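Local atomic coordinates of zinc chaperone AztD (Citrobacter koseri, PDB entry 6CMK), a protein that acts as a periplasmic zinc chaperone, handing one zinc ion directly to the solute-binding protein AztC of the AztABCD zinc transport system. Residues Y270-L282 with R292-V305. Residues are numbered along the deposited sequence; the frame is centred on the assembly and turned at random.
Sequences YFIGNYGPDRIIL and RLIQLPTRRVHFVV
The ring of Phe-303 is turned edge-on to strand 271-274: Gly-273 C and Asn-274 N lie in its plane, and CE2 is 3.8 Å from Ile-272 CG2. On one of its faces sits Arg-300, with NH1 3.5 Å above the ring centre. The bend of Arg-300 at chi3 (72°) lays its guanidinium over the ring, with CZ of Phe-303 3.7 Å above the guanidinium plane, while Asn-274 CB approaches NE obliquely (3.6 Å). Water 4, in the guanidinium plane, accepts from Arg-300 NE and donates to Arg-279 O; water 1 accepts from NH2. Ile-280 CG2 reaches both Arg-300 CD and the edge of Phe-303, while its CG1 lies beside Ile-294 CB, the two isoleucines pointing the same way. Further along, Leu-282 CD1 meets Ile-294 CD1 at 3.5 Å. On the other face of the hairpin Gln-295, bent at chi2, turns OE1 to the guanidinium edge of Arg-279 and accepts from NE (2.9 Å); its NE2 donates almost straight (175°) to Leu-296 O. Strands 279-282 and 292-295 pair antiparallel through reciprocal backbone bonds at Ile-280/Ile-294 and Leu-282/Arg-292. Beyond them Arg-300 N is bound to Pro-277 O, tying the turn to the next blade. The contact thus joins the three outer strands of one beta-propeller blade, 271-274, 279-283 and 291-295, to strand 300-305, the first of the following blade; Ile-263 of strand 262-264 and Ile-332 of strand 331-337 extend the apolar layer between the two sheets.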
# COMPACT_ATOMS: atom_id res chain seq x y z
N TYR B 270 13.74 7.40 2.53
CA TYR B 270 15.00 8.10 2.36
C TYR B 270 14.87 9.02 1.16
O TYR B 270 13.97 8.87 0.34
CB TYR B 270 16.18 7.13 2.16
CG TYR B 270 16.14 6.36 0.86
CD1 TYR B 270 15.50 5.12 0.78
CD2 TYR B 270 16.74 6.86 -0.28
CE1 TYR B 270 15.48 4.40 -0.42
CE2 TYR B 270 16.71 6.16 -1.47
CZ TYR B 270 16.09 4.93 -1.53
OH TYR B 270 16.06 4.26 -2.72
N PHE B 271 15.83 9.94 1.04
CA PHE B 271 15.96 10.76 -0.15
C PHE B 271 17.37 10.62 -0.70
O PHE B 271 18.32 10.39 0.05
CB PHE B 271 15.64 12.22 0.15
CG PHE B 271 14.25 12.42 0.64
CD1 PHE B 271 13.19 12.42 -0.25
CD2 PHE B 271 13.99 12.56 2.00
CE1 PHE B 271 11.90 12.56 0.20
CE2 PHE B 271 12.70 12.71 2.45
CZ PHE B 271 11.65 12.71 1.56
N ILE B 272 17.49 10.72 -2.01
CA ILE B 272 18.78 10.88 -2.66
C ILE B 272 18.75 12.21 -3.40
O ILE B 272 17.79 12.51 -4.11
CB ILE B 272 19.10 9.72 -3.62
CG1 ILE B 272 19.19 8.41 -2.83
CG2 ILE B 272 20.43 9.98 -4.34
CD1 ILE B 272 19.37 7.20 -3.71
N GLY B 273 19.78 13.02 -3.18
CA GLY B 273 19.92 14.27 -3.89
C GLY B 273 21.22 14.31 -4.66
O GLY B 273 22.17 13.60 -4.33
N ASN B 274 21.27 15.14 -5.70
CA ASN B 274 22.58 15.49 -6.20
C ASN B 274 23.29 16.38 -5.18
O ASN B 274 22.70 16.83 -4.19
CB ASN B 274 22.46 16.16 -7.58
CG ASN B 274 21.80 17.53 -7.54
OD1 ASN B 274 20.96 17.82 -6.69
ND2 ASN B 274 22.16 18.37 -8.50
N TYR B 275 24.58 16.60 -5.40
CA TYR B 275 25.37 17.37 -4.45
C TYR B 275 26.60 17.86 -5.20
O TYR B 275 27.73 17.53 -4.84
CB TYR B 275 25.75 16.53 -3.22
CG TYR B 275 26.08 17.37 -2.00
CD1 TYR B 275 25.09 18.06 -1.32
CD2 TYR B 275 27.38 17.46 -1.53
CE1 TYR B 275 25.38 18.83 -0.22
CE2 TYR B 275 27.69 18.23 -0.42
CZ TYR B 275 26.68 18.92 0.23
OH TYR B 275 26.96 19.69 1.34
N GLY B 276 26.36 18.65 -6.23
CA GLY B 276 27.35 18.89 -7.24
C GLY B 276 27.17 17.88 -8.35
O GLY B 276 26.41 16.92 -8.25
N PRO B 277 27.89 18.09 -9.45
CA PRO B 277 27.59 17.31 -10.67
C PRO B 277 28.05 15.85 -10.62
O PRO B 277 27.52 15.05 -11.40
CB PRO B 277 28.32 18.10 -11.77
CG PRO B 277 29.33 18.94 -11.06
CD PRO B 277 28.80 19.21 -9.70
N ASP B 278 28.97 15.48 -9.73
CA ASP B 278 29.46 14.10 -9.68
C ASP B 278 29.34 13.50 -8.28
O ASP B 278 30.02 12.52 -7.97
CB ASP B 278 30.90 14.00 -10.18
CG ASP B 278 31.89 14.77 -9.31
OD1 ASP B 278 31.46 15.44 -8.35
OD2 ASP B 278 33.10 14.71 -9.60
N ARG B 279 28.47 14.04 -7.44
CA ARG B 279 28.25 13.51 -6.10
C ARG B 279 26.75 13.39 -5.87
O ARG B 279 25.96 14.12 -6.46
CB ARG B 279 28.86 14.41 -5.03
CG ARG B 279 30.37 14.43 -5.02
CD ARG B 279 30.89 15.65 -4.30
NE ARG B 279 32.29 15.50 -3.93
CZ ARG B 279 33.03 16.45 -3.37
NH1 ARG B 279 34.30 16.21 -3.06
NH2 ARG B 279 32.52 17.65 -3.13
N ILE B 280 26.36 12.45 -5.01
CA ILE B 280 25.00 12.37 -4.50
C ILE B 280 25.06 12.26 -2.99
O ILE B 280 26.07 11.88 -2.41
CB ILE B 280 24.19 11.19 -5.10
CG1 ILE B 280 24.88 9.84 -4.81
CG2 ILE B 280 23.98 11.38 -6.59
CD1 ILE B 280 24.08 8.62 -5.30
N ILE B 281 23.95 12.63 -2.34
CA ILE B 281 23.81 12.41 -0.91
C ILE B 281 22.59 11.54 -0.67
O ILE B 281 21.58 11.63 -1.38
CB ILE B 281 23.71 13.70 -0.07
CG1 ILE B 281 22.67 14.66 -0.65
CG2 ILE B 281 25.08 14.35 0.07
CD1 ILE B 281 22.26 15.74 0.33
N LEU B 282 22.71 10.70 0.35
CA LEU B 282 21.63 9.85 0.83
C LEU B 282 21.18 10.42 2.17
O LEU B 282 22.02 10.71 3.03
CB LEU B 282 22.09 8.41 1.00
CG LEU B 282 22.36 7.53 -0.23
CD1 LEU B 282 23.30 8.16 -1.22
CD2 LEU B 282 22.93 6.21 0.28
N ARG B 292 24.73 10.78 4.08
CA ARG B 292 25.92 10.09 3.59
C ARG B 292 26.21 10.53 2.16
O ARG B 292 25.31 10.58 1.32
CB ARG B 292 25.76 8.57 3.63
CG ARG B 292 25.68 8.00 5.03
CD ARG B 292 27.04 8.09 5.72
NE ARG B 292 27.02 7.49 7.05
CZ ARG B 292 26.72 8.13 8.18
NH1 ARG B 292 26.40 9.42 8.15
NH2 ARG B 292 26.74 7.48 9.33
N LEU B 293 27.49 10.79 1.89
CA LEU B 293 27.95 11.23 0.57
C LEU B 293 28.45 10.04 -0.23
O LEU B 293 29.21 9.21 0.28
CB LEU B 293 29.08 12.25 0.74
CG LEU B 293 29.72 12.82 -0.53
CD1 LEU B 293 28.84 13.91 -1.11
CD2 LEU B 293 31.12 13.34 -0.24
N ILE B 294 28.04 9.96 -1.50
CA ILE B 294 28.65 9.02 -2.45
C ILE B 294 29.29 9.81 -3.58
O ILE B 294 28.64 10.66 -4.20
CB ILE B 294 27.64 8.00 -3.01
CG1 ILE B 294 27.08 7.14 -1.87
CG2 ILE B 294 28.31 7.13 -4.08
CD1 ILE B 294 26.03 6.17 -2.30
N GLN B 295 30.56 9.53 -3.83
CA GLN B 295 31.29 10.13 -4.93
C GLN B 295 31.16 9.27 -6.17
O GLN B 295 31.46 8.07 -6.14
CB GLN B 295 32.76 10.28 -4.56
CG GLN B 295 33.64 10.82 -5.69
CD GLN B 295 33.35 12.26 -6.00
OE1 GLN B 295 33.48 13.13 -5.13
NE2 GLN B 295 32.96 12.54 -7.24
N LEU B 296 30.69 9.88 -7.28
CA LEU B 296 30.57 9.14 -8.52
C LEU B 296 31.84 9.27 -9.34
O LEU B 296 32.51 10.31 -9.29
CB LEU B 296 29.39 9.65 -9.34
CG LEU B 296 28.07 9.75 -8.59
CD1 LEU B 296 27.05 10.50 -9.44
CD2 LEU B 296 27.57 8.37 -8.22
N PRO B 297 32.20 8.24 -10.11
CA PRO B 297 33.41 8.36 -10.94
C PRO B 297 33.29 9.40 -12.04
O PRO B 297 34.30 10.04 -12.36
CB PRO B 297 33.60 6.94 -11.51
CG PRO B 297 32.31 6.24 -11.30
CD PRO B 297 31.60 6.90 -10.17
N THR B 298 32.11 9.59 -12.63
CA THR B 298 31.87 10.64 -13.60
C THR B 298 30.56 11.33 -13.24
O THR B 298 29.92 11.00 -12.23
CB THR B 298 31.84 10.11 -15.04
OG1 THR B 298 30.82 9.11 -15.16
CG2 THR B 298 33.18 9.51 -15.43
N ARG B 299 30.14 12.26 -14.08
CA ARG B 299 29.00 13.11 -13.74
C ARG B 299 27.67 12.37 -13.90
O ARG B 299 27.50 11.51 -14.76
CB ARG B 299 29.01 14.37 -14.61
CG ARG B 299 30.00 15.39 -14.11
CD ARG B 299 30.25 16.48 -15.12
NE ARG B 299 30.96 15.99 -16.28
CZ ARG B 299 31.26 16.73 -17.34
NH1 ARG B 299 30.89 18.00 -17.38
NH2 ARG B 299 31.92 16.20 -18.37
N ARG B 300 26.73 12.74 -13.04
CA ARG B 300 25.41 12.12 -13.00
C ARG B 300 24.54 12.57 -14.16
O ARG B 300 24.44 13.77 -14.46
CB ARG B 300 24.75 12.46 -11.67
CG ARG B 300 23.38 11.86 -11.46
CD ARG B 300 22.81 12.32 -10.14
NE ARG B 300 22.45 13.72 -10.28
CZ ARG B 300 21.33 14.14 -10.84
NH1 ARG B 300 20.42 13.27 -11.26
NH2 ARG B 300 21.11 15.44 -10.97
N VAL B 301 23.91 11.60 -14.83
CA VAL B 301 22.92 11.86 -15.87
C VAL B 301 21.50 11.76 -15.32
O VAL B 301 20.65 12.60 -15.64
CB VAL B 301 23.12 10.88 -17.05
CG1 VAL B 301 21.98 11.00 -18.07
CG2 VAL B 301 24.48 11.12 -17.73
N HIS B 302 21.23 10.75 -14.51
CA HIS B 302 19.87 10.49 -14.03
C HIS B 302 19.95 9.56 -12.82
O HIS B 302 20.92 8.83 -12.66
CB HIS B 302 19.02 9.86 -15.13
CG HIS B 302 17.55 9.83 -14.82
ND1 HIS B 302 16.79 8.69 -14.95
CD2 HIS B 302 16.72 10.79 -14.38
CE1 HIS B 302 15.54 8.96 -14.62
NE2 HIS B 302 15.47 10.23 -14.26
N PHE B 303 18.92 9.60 -11.97
CA PHE B 303 18.81 8.56 -10.96
C PHE B 303 17.35 8.27 -10.66
O PHE B 303 16.46 9.08 -10.93
CB PHE B 303 19.62 8.89 -9.67
CG PHE B 303 19.39 10.27 -9.05
CD1 PHE B 303 18.29 11.07 -9.34
CD2 PHE B 303 20.34 10.75 -8.15
CE1 PHE B 303 18.14 12.31 -8.73
CE2 PHE B 303 20.20 11.98 -7.54
CZ PHE B 303 19.10 12.77 -7.83
N VAL B 304 17.11 7.05 -10.15
CA VAL B 304 15.77 6.60 -9.76
C VAL B 304 15.93 5.60 -8.62
O VAL B 304 16.98 4.97 -8.47
CB VAL B 304 14.96 5.93 -10.90
CG1 VAL B 304 14.82 6.82 -12.13
CG2 VAL B 304 15.58 4.57 -11.29
N VAL B 305 14.86 5.42 -7.84
CA VAL B 305 14.87 4.39 -6.81
C VAL B 305 14.29 3.10 -7.39
O VAL B 305 13.58 3.09 -8.40
CB VAL B 305 14.10 4.82 -5.53
CG1 VAL B 305 14.61 6.17 -5.02
CG2 VAL B 305 12.58 4.86 -5.77
O HOH W 1 23.66 16.64 -11.10
O HOH W 2 25.54 15.98 -13.27
O HOH W 3 33.52 12.91 -11.26
O HOH W 4 25.00 14.55 -9.07